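Local coordinates for putative uncharacterized protein (Mycobacterium avium, PDB 2Z6V) that is the sulfotransferase STF9, which probably transfers a sulfuryl group from the donor PAPS to an acceptor, although its biological role is not established, at residues A214-F218 against D219-M223; S225-E228 against Y229-R232; L299-T302 against E303-R306. All blocks are in the same frame, centred on the assembly; numbering follows the deposited sequence.

Contact 1: residues A214-F218 against D219-M223; sequences ARWLF and DEADM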
loop_
_atom_site.group_PDB
_atom_site.type_symbol
_atom_site.label_atom_id
_atom_site.label_comp_id
_atom_site.label_asym_id
_atom_site.label_seq_id
_atom_site.Cartn_x
_atom_site.Cartn_y
_atom_site.Cartn_z
ATOM N N ALA A 214 8.445 -11.240 6.610
ATOM C CA ALA A 214 8.470 -9.881 7.144
ATOM C C ALA A 214 9.812 -9.496 7.782
ATOM O O ALA A 214 10.235 -8.346 7.703
ATOM C CB ALA A 214 7.343 -9.694 8.159
ATOM N N ARG A 215 10.480 -10.451 8.420
ATOM C CA ARG A 215 11.751 -10.149 9.056
ATOM C C ARG A 215 12.819 -9.985 7.996
ATOM O O ARG A 215 13.755 -9.197 8.159
ATOM C CB ARG A 215 12.141 -11.249 10.049
ATOM C CG ARG A 215 11.185 -11.371 11.246
ATOM C CD ARG A 215 11.694 -12.363 12.291
ATOM N NE ARG A 215 12.704 -11.764 13.166
ATOM C CZ ARG A 215 12.429 -11.089 14.281
ATOM N NH1 ARG A 215 11.168 -10.929 14.676
ATOM N NH2 ARG A 215 13.417 -10.557 14.996
ATOM N N TRP A 216 12.665 -10.715 6.898
ATOM C CA TRP A 216 13.627 -10.639 5.810
ATOM C C TRP A 216 13.505 -9.281 5.158
ATOM O O TRP A 216 14.501 -8.600 4.900
ATOM C CB TRP A 216 13.343 -11.707 4.759
ATOM C CG TRP A 216 14.115 -11.494 3.482
ATOM C CD1 TRP A 216 15.451 -11.716 3.282
ATOM C CD2 TRP A 216 13.601 -10.989 2.238
ATOM N NE1 TRP A 216 15.799 -11.381 1.992
ATOM C CE2 TRP A 216 14.686 -10.933 1.329
ATOM C CE3 TRP A 216 12.331 -10.581 1.803
ATOM C CZ2 TRP A 216 14.540 -10.485 0.006
ATOM C CZ3 TRP A 216 12.180 -10.137 0.487
ATOM C CH2 TRP A 216 13.285 -10.093 -0.396
ATOM N N LEU A 217 12.259 -8.900 4.907
ATOM C CA LEU A 217 11.940 -7.641 4.259
ATOM C C LEU A 217 12.485 -6.435 5.006
ATOM O O LEU A 217 13.141 -5.583 4.418
ATOM C CB LEU A 217 10.424 -7.505 4.105
ATOM C CG LEU A 217 9.947 -6.318 3.266
ATOM C CD1 LEU A 217 10.397 -6.487 1.815
ATOM C CD2 LEU A 217 8.437 -6.221 3.359
ATOM N N PHE A 218 12.214 -6.375 6.302
ATOM C CA PHE A 218 12.648 -5.260 7.130
ATOM C C PHE A 218 14.135 -5.234 7.486
ATOM O O PHE A 218 14.744 -4.166 7.521
ATOM C CB PHE A 218 11.833 -5.241 8.428
ATOM C CG PHE A 218 10.432 -4.724 8.268
ATOM C CD1 PHE A 218 9.782 -4.777 7.043
ATOM C CD2 PHE A 218 9.750 -4.204 9.362
ATOM C CE1 PHE A 218 8.463 -4.315 6.909
ATOM C CE2 PHE A 218 8.432 -3.739 9.240
ATOM C CZ PHE A 218 7.788 -3.796 8.011
ATOM N N ASP A 219 14.721 -6.403 7.744
ATOM C CA ASP A 219 16.125 -6.470 8.152
ATOM C C ASP A 219 17.171 -6.887 7.129
ATOM O O ASP A 219 18.360 -6.678 7.363
ATOM C CB ASP A 219 16.267 -7.378 9.379
ATOM C CG ASP A 219 15.407 -6.925 10.548
ATOM O OD1 ASP A 219 15.211 -5.697 10.712
ATOM O OD2 ASP A 219 14.938 -7.796 11.312
ATOM N N GLU A 220 16.753 -7.461 6.004
ATOM C CA GLU A 220 17.720 -7.914 5.005
ATOM C C GLU A 220 17.523 -7.403 3.590
ATOM O O GLU A 220 18.473 -6.976 2.936
ATOM C CB GLU A 220 17.742 -9.438 4.956
ATOM C CG GLU A 220 18.343 -10.103 6.172
ATOM C CD GLU A 220 18.268 -11.617 6.076
ATOM O OE1 GLU A 220 17.173 -12.183 6.299
ATOM O OE2 GLU A 220 19.305 -12.241 5.758
ATOM N N ALA A 221 16.292 -7.468 3.107
ATOM C CA ALA A 221 15.989 -7.037 1.750
ATOM C C ALA A 221 16.549 -5.665 1.382
ATOM O O ALA A 221 16.428 -4.694 2.136
ATOM C CB ALA A 221 14.479 -7.057 1.527
ATOM N N ASP A 222 17.180 -5.605 0.215
ATOM C CA ASP A 222 17.719 -4.357 -0.298
ATOM C C ASP A 222 16.516 -3.777 -1.015
ATOM O O ASP A 222 16.046 -4.347 -1.998
ATOM C CB ASP A 222 18.832 -4.636 -1.301
ATOM C CG ASP A 222 19.460 -3.370 -1.836
ATOM O OD1 ASP A 222 18.715 -2.451 -2.239
ATOM O OD2 ASP A 222 20.706 -3.298 -1.863
ATOM N N MET A 223 16.012 -2.648 -0.540
ATOM C CA MET A 223 14.824 -2.067 -1.146
ATOM C C MET A 223 15.024 -1.191 -2.386
ATOM O O MET A 223 14.051 -0.703 -2.971
ATOM C CB MET A 223 14.049 -1.296 -0.077
ATOM C CG MET A 223 13.588 -2.165 1.097
ATOM S SD MET A 223 12.487 -3.524 0.606
ATOM C CE MET A 223 11.103 -2.590 -0.058
HETATM O O HOH W 1 15.140 -3.794 4.350
#
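Ala221 CB sits over one face of the Trp216 indole. It lies 3.7 Å from the centroid of the six-membered ring and 9° off the ring normal, a CH-pi contact. This is the tightly packed part. Trp216 turns CG away from its backbone N (chi1 168°), which carries the indole along the helix to meet the methyl. Glu53 and Leu57 of helix 50-64 also pack on this indole. Leu217 adds its CD1 branch, 4.1 Å from Ala221 CB and 3.8 Å from Met223 SD. The Leu217 and Met223 side chains cross at about a right angle.

Here helix 212-219 ends and the loop to helix 224-238 begins, within the sulfotransferase family region. Trp216 O takes two backbone bonds, from Glu220 N and from Ala221 N, each 2.8 Å long and from opposite faces of the carbonyl plane. The bond from Ala221 spans five residues, as in a pi-type turn. Water 1 joins the carbonyls of Leu217 and Ala221.

The outer side is looser and largely exposed. The Glu220 chain crosses the indole at about a right angle, and its OE1 lies at the ring edge, near the plane, 3.5 Å from Trp216 CD1. The carboxylate is turned 75° from the ring. Asp219 lies against the Arg215 carbonyl, while its OD1 bonds to Tyr314 OH on helix 301-326. Arg215 also touches Trp310 of that helix.

Contact 2: residues S225-E228 against Y229-R232; sequences STYE and YQKR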
loop_
_atom_site.group_PDB
_atom_site.type_symbol
_atom_site.label_atom_id
_atom_site.label_comp_id
_atom_site.label_asym_id
_atom_site.label_seq_id
_atom_site.Cartn_x
_atom_site.Cartn_y
_atom_site.Cartn_z
ATOM N N SER A 225 16.003 -1.956 -5.551
ATOM C CA SER A 225 15.413 -2.485 -6.777
ATOM C C SER A 225 13.927 -2.133 -6.847
ATOM O O SER A 225 13.400 -1.794 -7.909
ATOM C CB SER A 225 15.577 -4.008 -6.838
ATOM O OG SER A 225 14.954 -4.647 -5.731
ATOM N N THR A 226 13.263 -2.202 -5.698
ATOM C CA THR A 226 11.839 -1.927 -5.605
ATOM C C THR A 226 11.473 -0.474 -5.884
ATOM O O THR A 226 10.606 -0.191 -6.716
ATOM C CB THR A 226 11.310 -2.303 -4.219
ATOM O OG1 THR A 226 11.750 -3.630 -3.888
ATOM C CG2 THR A 226 9.790 -2.229 -4.204
ATOM N N TYR A 227 12.122 0.451 -5.187
ATOM C CA TYR A 227 11.817 1.852 -5.414
ATOM C C TYR A 227 12.222 2.276 -6.811
ATOM O O TYR A 227 11.554 3.109 -7.424
ATOM C CB TYR A 227 12.467 2.740 -4.347
ATOM C CG TYR A 227 11.654 2.770 -3.076
ATOM C CD1 TYR A 227 11.807 1.785 -2.105
ATOM C CD2 TYR A 227 10.650 3.724 -2.894
ATOM C CE1 TYR A 227 10.968 1.740 -0.986
ATOM C CE2 TYR A 227 9.809 3.691 -1.785
ATOM C CZ TYR A 227 9.970 2.695 -0.838
ATOM O OH TYR A 227 9.122 2.635 0.248
ATOM N N GLU A 228 13.294 1.685 -7.331
ATOM C CA GLU A 228 13.737 2.022 -8.678
ATOM C C GLU A 228 12.693 1.523 -9.656
ATOM O O GLU A 228 12.458 2.141 -10.697
ATOM C CB GLU A 228 15.089 1.386 -8.975
ATOM C CG GLU A 228 16.269 2.216 -8.500
ATOM C CD GLU A 228 17.506 1.377 -8.286
ATOM O OE1 GLU A 228 17.757 0.487 -9.133
ATOM O OE2 GLU A 228 18.223 1.611 -7.279
ATOM N N TYR A 229 12.063 0.403 -9.315
ATOM C CA TYR A 229 11.014 -0.151 -10.154
ATOM C C TYR A 229 9.794 0.781 -10.090
ATOM O O TYR A 229 9.167 1.084 -11.111
ATOM C CB TYR A 229 10.627 -1.550 -9.670
ATOM C CG TYR A 229 9.490 -2.170 -10.460
ATOM C CD1 TYR A 229 9.592 -2.351 -11.841
ATOM C CD2 TYR A 229 8.293 -2.538 -9.833
ATOM C CE1 TYR A 229 8.534 -2.872 -12.579
ATOM C CE2 TYR A 229 7.231 -3.062 -10.563
ATOM C CZ TYR A 229 7.358 -3.223 -11.938
ATOM O OH TYR A 229 6.307 -3.727 -12.673
ATOM N N GLN A 230 9.466 1.260 -8.895
ATOM C CA GLN A 230 8.315 2.141 -8.779
ATOM C C GLN A 230 8.454 3.353 -9.688
ATOM O O GLN A 230 7.502 3.726 -10.374
ATOM C CB GLN A 230 8.104 2.612 -7.344
ATOM C CG GLN A 230 6.783 3.323 -7.178
ATOM C CD GLN A 230 6.595 3.900 -5.803
ATOM O OE1 GLN A 230 7.224 3.455 -4.840
ATOM N NE2 GLN A 230 5.709 4.888 -5.690
ATOM N N LYS A 231 9.635 3.966 -9.699
ATOM C CA LYS A 231 9.868 5.139 -10.543
ATOM C C LYS A 231 9.625 4.831 -12.026
ATOM O O LYS A 231 8.976 5.606 -12.729
ATOM C CB LYS A 231 11.287 5.672 -10.332
ATOM C CG LYS A 231 11.672 6.807 -11.274
ATOM C CD LYS A 231 12.804 7.653 -10.696
ATOM C CE LYS A 231 13.117 8.838 -11.600
ATOM N NZ LYS A 231 13.686 10.000 -10.854
ATOM N N ARG A 232 10.136 3.697 -12.498
ATOM C CA ARG A 232 9.942 3.297 -13.893
ATOM C C ARG A 232 8.448 3.093 -14.165
ATOM O O ARG A 232 7.925 3.499 -15.205
ATOM C CB ARG A 232 10.699 1.996 -14.188
ATOM C CG ARG A 232 12.210 2.149 -14.311
ATOM C CD ARG A 232 12.852 0.835 -14.716
ATOM N NE ARG A 232 13.559 0.218 -13.598
ATOM C CZ ARG A 232 13.328 -1.009 -13.156
ATOM N NH1 ARG A 232 12.405 -1.757 -13.735
ATOM N NH2 ARG A 232 14.019 -1.483 -12.135
#
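Tyr227 and Gln230 lie side by side and point the same way, with the ring and amide planes 40° apart. Gln230 OE1 is 3.9 Å from Tyr227 CD2 and approaches the ring obliquely. At its root, Gln230 CB rests 3.5 Å from Tyr227 O. One residue earlier, Tyr229 CB lies against two carbonyls, Ser225 O and Thr226 O.

Arg232 makes the other close contact. Its chain bends at chi3 (-106°), and this brings the guanidinium back over the preceding turn. Tyr229 CA stands 3.8 Å above one face of the guanidinium, over its centre. NH1 sits in the plane of the Tyr229 ring, at its edge. Arg232 CG packs 3.6 Å from Glu228 O. The Glu228 carboxylate does not close a salt bridge here, since OE1 and Arg232 NH2 are 5.2 Å apart.

Backbone bonds fix the spacing of these groups. Gln230 N bonds to Thr226 O at 2.9 Å, and Lys231 N to Tyr227 O at 3.1 Å. The bond from Arg232 N to Glu228 O is weak.

Further out, polar partners hold the side-chain ends. Gln230 OE1 accepts from His195 NE2, Tyr227 OH bonds to His252 ND1, and Tyr229 OH to Gln197 OE1. Ser225 OG and Thr226 OG1 share Asp198 OD2, and Ser225 OG also meets Lys200 NZ.

The result is an alpha helix, 224-238, whose inward side chains end in polar groups, set in an alpha/beta fold whose parallel sheet has the strand order 2-3-1-4-5 known from PAPS-dependent sulfotransferases.

Contact 3: residues L299-T302 against E303-R306; sequences LDQT and EMGR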
loop_
_atom_site.group_PDB
_atom_site.type_symbol
_atom_site.label_atom_id
_atom_site.label_comp_id
_atom_site.label_asym_id
_atom_site.label_seq_id
_atom_site.Cartn_x
_atom_site.Cartn_y
_atom_site.Cartn_z
ATOM N N LEU A 299 -3.763 -20.915 14.052
ATOM C CA LEU A 299 -3.207 -19.603 14.365
ATOM C C LEU A 299 -3.431 -19.190 15.813
ATOM O O LEU A 299 -4.445 -19.533 16.417
ATOM C CB LEU A 299 -3.824 -18.540 13.458
ATOM C CG LEU A 299 -3.560 -18.631 11.960
ATOM C CD1 LEU A 299 -4.298 -17.503 11.273
ATOM C CD2 LEU A 299 -2.067 -18.539 11.679
ATOM N N ASP A 300 -2.477 -18.446 16.359
ATOM C CA ASP A 300 -2.567 -17.950 17.722
ATOM C C ASP A 300 -2.639 -16.424 17.647
ATOM O O ASP A 300 -1.644 -15.761 17.335
ATOM C CB ASP A 300 -1.342 -18.404 18.528
ATOM C CG ASP A 300 -1.287 -17.787 19.923
ATOM O OD1 ASP A 300 -2.343 -17.340 20.428
ATOM O OD2 ASP A 300 -0.186 -17.758 20.518
ATOM N N GLN A 301 -3.824 -15.875 17.919
ATOM C CA GLN A 301 -4.050 -14.428 17.864
ATOM C C GLN A 301 -3.266 -13.642 18.903
ATOM O O GLN A 301 -3.041 -12.440 18.748
ATOM C CB GLN A 301 -5.544 -14.112 17.999
ATOM C CG GLN A 301 -6.376 -14.577 16.812
ATOM C CD GLN A 301 -5.966 -13.913 15.504
ATOM O OE1 GLN A 301 -6.261 -14.420 14.421
ATOM N NE2 GLN A 301 -5.295 -12.770 15.599
ATOM N N THR A 302 -2.855 -14.317 19.968
ATOM C CA THR A 302 -2.085 -13.658 21.009
ATOM C C THR A 302 -0.681 -13.432 20.470
ATOM O O THR A 302 -0.018 -12.458 20.823
ATOM C CB THR A 302 -2.012 -14.517 22.279
ATOM O OG1 THR A 302 -3.340 -14.772 22.759
ATOM C CG2 THR A 302 -1.212 -13.800 23.355
ATOM N N GLU A 303 -0.233 -14.331 19.603
ATOM C CA GLU A 303 1.093 -14.199 19.022
ATOM C C GLU A 303 1.086 -13.188 17.880
ATOM O O GLU A 303 2.133 -12.692 17.467
ATOM C CB GLU A 303 1.607 -15.548 18.521
ATOM C CG GLU A 303 3.015 -15.468 17.947
ATOM C CD GLU A 303 3.676 -16.825 17.812
ATOM O OE1 GLU A 303 3.859 -17.505 18.848
ATOM O OE2 GLU A 303 4.014 -17.212 16.670
ATOM N N MET A 304 -0.100 -12.884 17.371
ATOM C CA MET A 304 -0.226 -11.919 16.291
ATOM C C MET A 304 0.030 -10.523 16.859
ATOM O O MET A 304 0.490 -9.625 16.160
ATOM C CB MET A 304 -1.628 -11.991 15.686
ATOM C CG MET A 304 -1.651 -12.195 14.185
ATOM S SD MET A 304 -1.143 -13.841 13.683
ATOM C CE MET A 304 0.629 -13.703 13.710
ATOM N N GLY A 305 -0.274 -10.360 18.141
ATOM C CA GLY A 305 -0.070 -9.086 18.803
ATOM C C GLY A 305 1.390 -8.679 18.879
ATOM O O GLY A 305 1.706 -7.512 18.670
ATOM N N ARG A 306 2.284 -9.619 19.181
ATOM C CA ARG A 306 3.699 -9.283 19.255
ATOM C C ARG A 306 4.279 -8.982 17.880
ATOM O O ARG A 306 5.204 -8.174 17.764
ATOM C CB ARG A 306 4.518 -10.387 19.938
ATOM C CG ARG A 306 4.089 -11.790 19.614
ATOM C CD ARG A 306 2.895 -12.191 20.470
ATOM N NE ARG A 306 3.277 -12.904 21.691
ATOM C CZ ARG A 306 3.800 -14.129 21.716
ATOM N NH1 ARG A 306 4.014 -14.792 20.584
ATOM N NH2 ARG A 306 4.103 -14.696 22.877
HETATM O O HOH W 2 1.998 -19.097 19.715
#
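Asp300 lays its carboxylate against the base of Glu303, with OD2 3.5 Å from Glu303 CB. The two side chains cross at about a right angle, and their carboxylate planes are 60° apart. The acidic ends come near each other: Asp300 OD2 and Glu303 OE1 are 4.4 Å apart. Water 2 bridges them and donates to both, at 2.7 Å to Asp300 OD2 and 2.6 Å to Glu303 OE1. Such sharing probably eases the repulsion between like charges. Arg306 NH1 also lies close to Glu303 OE1, as in a salt bridge, but the placing of that atom is doubtful.

The other oxygen of Asp300 works on the backbone. OD1 accepts from Thr302 N at 3.1 Å, and the donor stands well above the carboxylate plane, 65° out of it. Asp300 is thus the N-cap of helix 301-326, and its side chain closes an Asx turn. A carboxylate at this end of a helix would also be favoured by the helix dipole.

The first turn is loosely bonded. Asp300 O accepts weakly from Glu303 N at 3.0 Å and from Met304 N at 3.3 Å. Gln301 O and Thr302 O receive similarly weak bonds, from Met304 N and Gly305 N, each spanning three residues.

Arg306 starts with CG between its backbone N and carbonyl carbon (chi1 38°). The chain then bends back, so that CD and NE lie beside Thr302 O, with NE at too poor an angle to bond.

Met304 packs its CB on the carbonyl of Gln301. On this more sheltered side Leu299, Gln301 and Met304 all touch Gln290 of helix 287-293, and Met304 also meets Trp286. Gln301 and Thr302 touch a neighbouring molecule in the crystal.

Contacts 1 and 2 follow directly along the chain, contact 1 at the end of helix 212-219 and in the loop after it, contact 2 on helix 224-238. Their centres are about 16 Å apart. Both are partly buried. Contact 3 lies at the surface, its centre about 23 Å from the centre of the chain. Its helix, 301-326, also flanks contact 1, through Trp310 and Tyr314, although contacts 1 and 3 do not touch. Contact 1 is packed by an indole and aliphatic groups. Contact 2 lies in the first half of its helix, with i to i+4 backbone bonds, one of them weak, and polar tips bonded to nearby loops and to helix 192-195. Contact 3 is an exposed N-cap, where acidic groups, water and weak backbone bonds dominate.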